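Local structure of phosphosugar isomerase (Escherichia coli O6:H1, 5UQI) at residues A66-P71 and A167-L172; I36-S41 and Y119-T124. The protein probably interconverts arabinose 5-phosphate and its ketose isomer, as a sugar isomerase domain protein linked to lipopolysaccharide biosynthesis, and binds arabinose 5-phosphate. All coordinates share one frame; numbering follows the deposited sequence.

Interaction 1 of 2, residues A66-P71 and A167-L172; sequences ASTGTP and AVALAL
The Schellman motif that ends helix 52-67 puts Thr68 and Thr70 against the flank of helix 156-175, where a shared water links them to Ala169 O and their side chains touch Leu170 and Leu172. Gly69, at positive phi, is the C-prime residue: its N bonds to Ala66 O (3.2 Å), and Thr70 N reaches back to Phe65 O. The turn aims both threonine side chains at the second helix. One water sits between the segments, 2.8 Å from Thr68 OG1, from Thr70 OG1 and from Ala169 O; it donates to Thr68 OG1 and to the Ala169 carbonyl. Thr68 OG1 lies between its own backbone N and carbonyl carbon (chi1 62°), where it also hydrogen-bonds back to Thr64 O and Phe65 O in the last turn of helix 52-67. The same torsion sends CG2 out to Leu170, whose CD2 lies 4.1 Å from Thr68 CG2, the two side chains crossing at about a right angle. At the other end of the contact Thr70 OG1 rests 3.9 Å from Leu172 CB and only slightly farther from CD1. A hydrogen bond from Ser173 OG to Thr68 O ties the turn to the next residue of the helix. The direct contacts are thus van der Waals touches, and the polar link between the segments runs through the water, which donates to the Ala169 carbonyl and joins the hydroxyls of two buried threonines.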
ATOM      1  N   ALA A  66      -9.437   8.158  -0.443  1.00 13.18           N
ATOM      2  CA  ALA A  66     -10.131   9.437  -0.565  1.00 13.18           C
ATOM      3  C   ALA A  66     -11.618   9.262  -0.887  1.00 13.25           C
ATOM      4  O   ALA A  66     -12.493   9.994  -0.321  1.00 14.13           O
ATOM      5  CB  ALA A  66      -9.488  10.264  -1.669  1.00 14.16           C
ATOM      6  N   SER A  67     -11.900   8.342  -1.779  1.00 13.23           N
ATOM      7  CA  SER A  67     -13.285   8.130  -2.293  1.00 14.57           C
ATOM      8  C   SER A  67     -14.156   7.529  -1.222  1.00 17.58           C
ATOM      9  O   SER A  67     -15.384   7.643  -1.368  1.00 19.52           O
ATOM     10  CB  SER A  67     -13.275   7.240  -3.514  1.00 17.69           C
ATOM     11  OG  SER A  67     -12.821   5.987  -3.232  1.00 23.47           O
ATOM     12  N   THR A  68     -13.552   6.963  -0.194  1.00 14.40           N
ATOM     13  CA  THR A  68     -14.324   6.316   0.895  1.00 14.29           C
ATOM     14  C   THR A  68     -14.186   7.087   2.191  1.00 14.17           C
ATOM     15  O   THR A  68     -14.562   6.528   3.238  1.00 15.68           O
ATOM     16  CB  THR A  68     -13.918   4.874   1.076  1.00 15.77           C
ATOM     17  OG1 THR A  68     -12.537   4.793   1.443  1.00 15.26           O
ATOM     18  CG2 THR A  68     -14.119   4.033  -0.214  1.00 19.31           C
ATOM     19  N   GLY A  69     -13.700   8.325   2.162  1.00 14.06           N
ATOM     20  CA  GLY A  69     -13.761   9.212   3.311  1.00 15.40           C
ATOM     21  C   GLY A  69     -12.509   9.512   4.103  1.00 17.65           C
ATOM     22  O   GLY A  69     -12.577  10.174   5.114  1.00 17.78           O
ATOM     23  N   THR A  70     -11.355   9.015   3.633  1.00 15.83           N
ATOM     24  CA  THR A  70     -10.085   9.327   4.297  1.00 14.24           C
ATOM     25  C   THR A  70      -9.208  10.170   3.309  1.00 15.05           C
ATOM     26  O   THR A  70      -8.628   9.564   2.422  1.00 15.13           O
ATOM     27  CB  THR A  70      -9.384   8.012   4.654  1.00 17.03           C
ATOM     28  OG1 THR A  70     -10.249   7.242   5.530  1.00 18.84           O
ATOM     29  CG2 THR A  70      -8.052   8.300   5.362  1.00 18.26           C
ATOM     30  N   PRO A  71      -9.104  11.500   3.479  1.00 13.76           N
ATOM     31  CA  PRO A  71      -8.383  12.345   2.536  1.00 13.54           C
ATOM     32  C   PRO A  71      -6.951  11.772   2.410  1.00 14.53           C
ATOM     33  O   PRO A  71      -6.251  11.571   3.416  1.00 15.48           O
ATOM     34  CB  PRO A  71      -8.431  13.736   3.158  1.00 16.32           C
ATOM     35  CG  PRO A  71      -9.884  13.702   3.735  1.00 17.46           C
ATOM     36  CD  PRO A  71      -9.938  12.345   4.376  1.00 16.10           C
ATOM     37  N   ALA A 167      -8.992  -3.191   1.888  1.00 15.63           N
ATOM     38  CA  ALA A 167      -9.707  -3.621   3.109  1.00 15.78           C
ATOM     39  C   ALA A 167      -9.495  -2.611   4.233  1.00 16.24           C
ATOM     40  O   ALA A 167     -10.429  -2.309   4.962  1.00 16.69           O
ATOM     41  CB  ALA A 167      -9.218  -4.997   3.547  1.00 16.23           C
ATOM     42  N   VAL A 168      -8.262  -2.082   4.383  1.00 16.09           N
ATOM     43  CA  VAL A 168      -8.004  -1.019   5.335  1.00 15.87           C
ATOM     44  C   VAL A 168      -8.872   0.198   5.066  1.00 15.41           C
ATOM     45  O   VAL A 168      -9.511   0.764   5.959  1.00 17.42           O
ATOM     46  CB  VAL A 168      -6.507  -0.688   5.389  1.00 15.51           C
ATOM     47  CG1 VAL A 168      -6.300   0.541   6.264  1.00 17.50           C
ATOM     48  CG2 VAL A 168      -5.735  -1.935   5.877  1.00 16.09           C
ATOM     49  N   ALA A 169      -8.914   0.645   3.797  1.00 14.11           N
ATOM     50  CA  ALA A 169      -9.726   1.777   3.429  1.00 12.56           C
ATOM     51  C   ALA A 169     -11.205   1.534   3.806  1.00 14.97           C
ATOM     52  O   ALA A 169     -11.834   2.440   4.343  1.00 15.61           O
ATOM     53  CB  ALA A 169      -9.621   2.004   1.872  1.00 13.75           C
ATOM     54  N   LEU A 170     -11.709   0.351   3.453  1.00 15.54           N
ATOM     55  CA  LEU A 170     -13.141   0.065   3.720  1.00 15.20           C
ATOM     56  C   LEU A 170     -13.426  -0.050   5.212  1.00 17.35           C
ATOM     57  O   LEU A 170     -14.508   0.403   5.637  1.00 18.28           O
ATOM     58  CB  LEU A 170     -13.614  -1.167   2.958  1.00 16.61           C
ATOM     59  CG  LEU A 170     -13.639  -0.934   1.425  1.00 21.06           C
ATOM     60  CD1 LEU A 170     -13.890  -2.253   0.671  1.00 20.77           C
ATOM     61  CD2 LEU A 170     -14.582   0.166   0.970  1.00 22.29           C
ATOM     62  N   ALA A 171     -12.470  -0.572   5.998  1.00 17.70           N
ATOM     63  CA  ALA A 171     -12.687  -0.647   7.460  1.00 18.20           C
ATOM     64  C   ALA A 171     -12.686   0.757   8.047  1.00 18.81           C
ATOM     65  O   ALA A 171     -13.559   1.098   8.809  1.00 20.11           O
ATOM     66  CB  ALA A 171     -11.592  -1.474   8.084  1.00 18.45           C
ATOM     67  N   LEU A 172     -11.754   1.647   7.617  1.00 17.52           N
ATOM     68  CA  LEU A 172     -11.765   3.028   8.122  1.00 17.38           C
ATOM     69  C   LEU A 172     -13.105   3.704   7.739  1.00 17.97           C
ATOM     70  O   LEU A 172     -13.662   4.449   8.543  1.00 19.37           O
ATOM     71  CB  LEU A 172     -10.587   3.873   7.546  1.00 16.60           C
ATOM     72  CG  LEU A 172      -9.214   3.458   8.028  1.00 17.66           C
ATOM     73  CD1 LEU A 172      -8.192   4.112   7.088  1.00 18.15           C
ATOM     74  CD2 LEU A 172      -9.038   3.955   9.459  1.00 18.29           C
TER
HETATM   75  O   HOH W   1     -11.241   5.174   3.911  1.00 17.05           O

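Interaction 2 of 2, residues I36-S41 and Y119-T124; sequences IKVLQS and YLISFT
Helix 32-41 lies over one side of the parallel sheet near the start of strand 120-124, its backbone approaching most closely at Val38 and Tyr119, whose CA atoms are 8.8 Å apart. Val38 points at the sheet and meets the tyrosine with both methyls. CG1, anti to the backbone N (chi1 171°), approaches the ring obliquely, 3.5 Å from Tyr119 CE1; CG2 sits farther along, 3.7 Å from Tyr119 OH. The two side chains approach from opposite directions. Ile121, two residues along the strand, reaches up beside the ring, with its CG1 in plane at the ring edge. Its terminal CD1 touches two helix residues, 4.0 Å from Val38 CG1 and 3.9 Å from Leu39 CD2. Leu39 also packs on Ile95 of the neighbouring strand 93-97, so the helix bridges two strands. Three residues on from Val38, Ser41 OG donates to Val38 O at 2.7 Å, approaching at a C=O...O angle of 128° and tilted 18° from the carbonyl plane. Between the segments the contact is apolar: dispersion between methyls and the ring holds the helix to the strand, with Leu39 and Ile121 buried and Val38 and Tyr119 only partly covered.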
ATOM      1  N   ILE A  36      -4.967   0.704  11.933  1.00 18.45           N
ATOM      2  CA  ILE A  36      -6.251   1.394  11.915  1.00 19.23           C
ATOM      3  C   ILE A  36      -6.259   2.581  12.883  1.00 18.68           C
ATOM      4  O   ILE A  36      -6.709   3.668  12.545  1.00 18.70           O
ATOM      5  CB  ILE A  36      -7.444   0.421  12.192  1.00 20.38           C
ATOM      6  CG1 ILE A  36      -7.674  -0.521  11.010  1.00 22.31           C
ATOM      7  CG2 ILE A  36      -8.723   1.207  12.532  1.00 21.64           C
ATOM      8  CD1 ILE A  36      -8.208   0.136   9.763  1.00 24.66           C
ATOM      9  N   LYS A  37      -5.807   2.368  14.117  1.00 21.16           N
ATOM     10  CA  LYS A  37      -5.747   3.440  15.101  1.00 22.01           C
ATOM     11  C   LYS A  37      -4.903   4.623  14.706  1.00 21.55           C
ATOM     12  O   LYS A  37      -5.326   5.741  14.886  1.00 22.23           O
ATOM     13  CB  LYS A  37      -5.284   2.862  16.438  1.00 22.88           C
ATOM     14  CG  LYS A  37      -6.267   1.826  16.955  1.00 29.20           C
ATOM     15  CD  LYS A  37      -5.778   1.198  18.253  1.00 32.02           C
ATOM     16  CE  LYS A  37      -6.668   0.035  18.636  1.00 37.14           C
ATOM     17  NZ  LYS A  37      -6.087  -0.632  19.833  1.00 42.35           N
ATOM     18  N   VAL A  38      -3.721   4.377  14.137  1.00 19.68           N
ATOM     19  CA  VAL A  38      -2.834   5.465  13.660  1.00 19.46           C
ATOM     20  C   VAL A  38      -3.553   6.227  12.564  1.00 18.77           C
ATOM     21  O   VAL A  38      -3.589   7.450  12.587  1.00 19.37           O
ATOM     22  CB  VAL A  38      -1.495   4.974  13.102  1.00 20.54           C
ATOM     23  CG1 VAL A  38      -0.723   6.107  12.420  1.00 22.27           C
ATOM     24  CG2 VAL A  38      -0.624   4.338  14.197  1.00 21.71           C
ATOM     25  N   LEU A  39      -4.126   5.490  11.599  1.00 18.90           N
ATOM     26  CA  LEU A  39      -4.875   6.179  10.526  1.00 18.76           C
ATOM     27  C   LEU A  39      -6.078   6.991  11.000  1.00 19.35           C
ATOM     28  O   LEU A  39      -6.340   8.089  10.503  1.00 21.72           O
ATOM     29  CB  LEU A  39      -5.211   5.257   9.346  1.00 16.15           C
ATOM     30  CG  LEU A  39      -3.936   4.667   8.708  1.00 17.87           C
ATOM     31  CD1 LEU A  39      -4.341   3.550   7.724  1.00 18.78           C
ATOM     32  CD2 LEU A  39      -3.082   5.713   7.927  1.00 18.78           C
ATOM     33  N   GLN A  40      -6.765   6.483  12.033  1.00 19.68           N
ATOM     34  CA  GLN A  40      -7.907   7.218  12.583  1.00 22.44           C
ATOM     35  C   GLN A  40      -7.503   8.522  13.256  1.00 21.97           C
ATOM     36  O   GLN A  40      -8.317   9.450  13.345  1.00 24.97           O
ATOM     37  CB  GLN A  40      -8.610   6.323  13.607  1.00 19.73           C
ATOM     38  CG  GLN A  40      -9.479   5.261  12.940  1.00 23.15           C
ATOM     39  CD  GLN A  40     -10.228   4.404  13.947  1.00 26.18           C
ATOM     40  OE1 GLN A  40      -9.676   4.009  14.962  1.00 27.59           O
ATOM     41  NE2 GLN A  40     -11.463   4.065  13.622  1.00 31.81           N
ATOM     42  N   SER A  41      -6.263   8.559  13.741  1.00 22.20           N
ATOM     43  CA  SER A  41      -5.700   9.683  14.464  1.00 23.25           C
ATOM     44  C   SER A  41      -5.219  10.760  13.520  1.00 24.23           C
ATOM     45  O   SER A  41      -4.991  11.910  13.947  1.00 24.72           O
ATOM     46  CB  SER A  41      -4.553   9.225  15.392  1.00 24.40           C
ATOM     47  OG  SER A  41      -3.307   9.046  14.699  1.00 32.30           O
ATOM     48  N   TYR A 119       4.731  10.881  11.024  1.00 16.41           N
ATOM     49  CA  TYR A 119       4.605   9.478  11.358  1.00 15.12           C
ATOM     50  C   TYR A 119       4.661   8.653  10.074  1.00 16.68           C
ATOM     51  O   TYR A 119       3.956   9.006   9.097  1.00 17.26           O
ATOM     52  CB  TYR A 119       3.253   9.281  12.042  1.00 17.40           C
ATOM     53  CG  TYR A 119       3.160   7.961  12.739  1.00 17.85           C
ATOM     54  CD1 TYR A 119       2.812   6.811  12.090  1.00 17.31           C
ATOM     55  CD2 TYR A 119       3.496   7.847  14.097  1.00 20.01           C
ATOM     56  CE1 TYR A 119       2.758   5.572  12.710  1.00 19.20           C
ATOM     57  CE2 TYR A 119       3.447   6.615  14.708  1.00 18.39           C
ATOM     58  CZ  TYR A 119       3.062   5.484  14.045  1.00 20.68           C
ATOM     59  OH  TYR A 119       2.995   4.233  14.668  1.00 23.15           O
ATOM     60  N   LEU A 120       5.565   7.685  10.046  1.00 15.55           N
ATOM     61  CA  LEU A 120       5.855   6.887   8.834  1.00 14.29           C
ATOM     62  C   LEU A 120       5.383   5.476   9.029  1.00 16.09           C
ATOM     63  O   LEU A 120       5.736   4.806   9.975  1.00 15.87           O
ATOM     64  CB  LEU A 120       7.357   6.889   8.482  1.00 14.51           C
ATOM     65  CG  LEU A 120       8.021   8.269   8.419  1.00 15.96           C
ATOM     66  CD1 LEU A 120       9.514   7.996   8.109  1.00 17.23           C
ATOM     67  CD2 LEU A 120       7.329   9.213   7.394  1.00 17.43           C
ATOM     68  N   ILE A 121       4.630   4.953   8.037  1.00 13.19           N
ATOM     69  CA  ILE A 121       4.162   3.585   8.022  1.00 14.44           C
ATOM     70  C   ILE A 121       4.765   2.933   6.788  1.00 14.91           C
ATOM     71  O   ILE A 121       4.798   3.567   5.737  1.00 15.53           O
ATOM     72  CB  ILE A 121       2.604   3.593   7.867  1.00 15.09           C
ATOM     73  CG1 ILE A 121       2.005   4.221   9.148  1.00 15.90           C
ATOM     74  CG2 ILE A 121       2.058   2.181   7.645  1.00 15.89           C
ATOM     75  CD1 ILE A 121       0.528   4.534   8.941  1.00 15.78           C
ATOM     76  N   SER A 122       5.235   1.706   6.889  1.00 13.39           N
ATOM     77  CA  SER A 122       5.707   0.986   5.722  1.00 14.28           C
ATOM     78  C   SER A 122       4.837  -0.228   5.435  1.00 13.62           C
ATOM     79  O   SER A 122       4.351  -0.883   6.349  1.00 13.61           O
ATOM     80  CB  SER A 122       7.179   0.534   5.811  1.00 14.73           C
ATOM     81  OG  SER A 122       7.315  -0.381   6.972  1.00 17.94           O
ATOM     82  N   PHE A 123       4.605  -0.515   4.139  1.00 13.24           N
ATOM     83  CA  PHE A 123       4.051  -1.790   3.743  1.00 14.09           C
ATOM     84  C   PHE A 123       5.124  -2.510   2.965  1.00 14.35           C
ATOM     85  O   PHE A 123       5.482  -2.081   1.825  1.00 15.22           O
ATOM     86  CB  PHE A 123       2.865  -1.544   2.747  1.00 15.82           C
ATOM     87  CG  PHE A 123       1.549  -1.025   3.342  1.00 16.03           C
ATOM     88  CD1 PHE A 123       1.397  -0.571   4.651  1.00 16.55           C
ATOM     89  CD2 PHE A 123       0.422  -0.889   2.475  1.00 19.29           C
ATOM     90  CE1 PHE A 123       0.177  -0.123   5.128  1.00 17.52           C
ATOM     91  CE2 PHE A 123      -0.790  -0.388   2.951  1.00 18.50           C
ATOM     92  CZ  PHE A 123      -0.936  -0.034   4.272  1.00 20.84           C
ATOM     93  N   THR A 124       5.688  -3.617   3.497  1.00 14.76           N
ATOM     94  CA  THR A 124       6.783  -4.367   2.861  1.00 15.28           C
ATOM     95  C   THR A 124       6.588  -5.838   3.170  1.00 16.11           C
ATOM     96  O   THR A 124       5.767  -6.151   4.042  1.00 17.45           O
ATOM     97  CB  THR A 124       8.206  -3.939   3.341  1.00 17.81           C
ATOM     98  OG1 THR A 124       8.490  -4.517   4.640  1.00 16.34           O
ATOM     99  CG2 THR A 124       8.354  -2.378   3.442  1.00 16.37           C
TER

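The two contacts lie about 13 Å apart between centres and belong to one alpha/beta SIS domain. Their segments alternate along the chain, in the order 36-41, 66-71, 119-124 and 167-172, so the two contacts interlock along the chain. Helix 156-175 and helix 32-41 connect them directly: Leu172 CD2 lies 3.7 Å from Gln40 CG, Val168 CG1 meets Leu39 CD1, and Leu172 CD1 meets Leu39 CB. Leu172 and Leu39 each take part in both a contact and this junction. Interaction 1 thus joins the end of helix 52-67 to helix 156-175, interaction 2 seats helix 32-41 on the sheet, and together they link that helix end, through helices 156-175 and 32-41, to strand 120-124, next to the central strand 93-97.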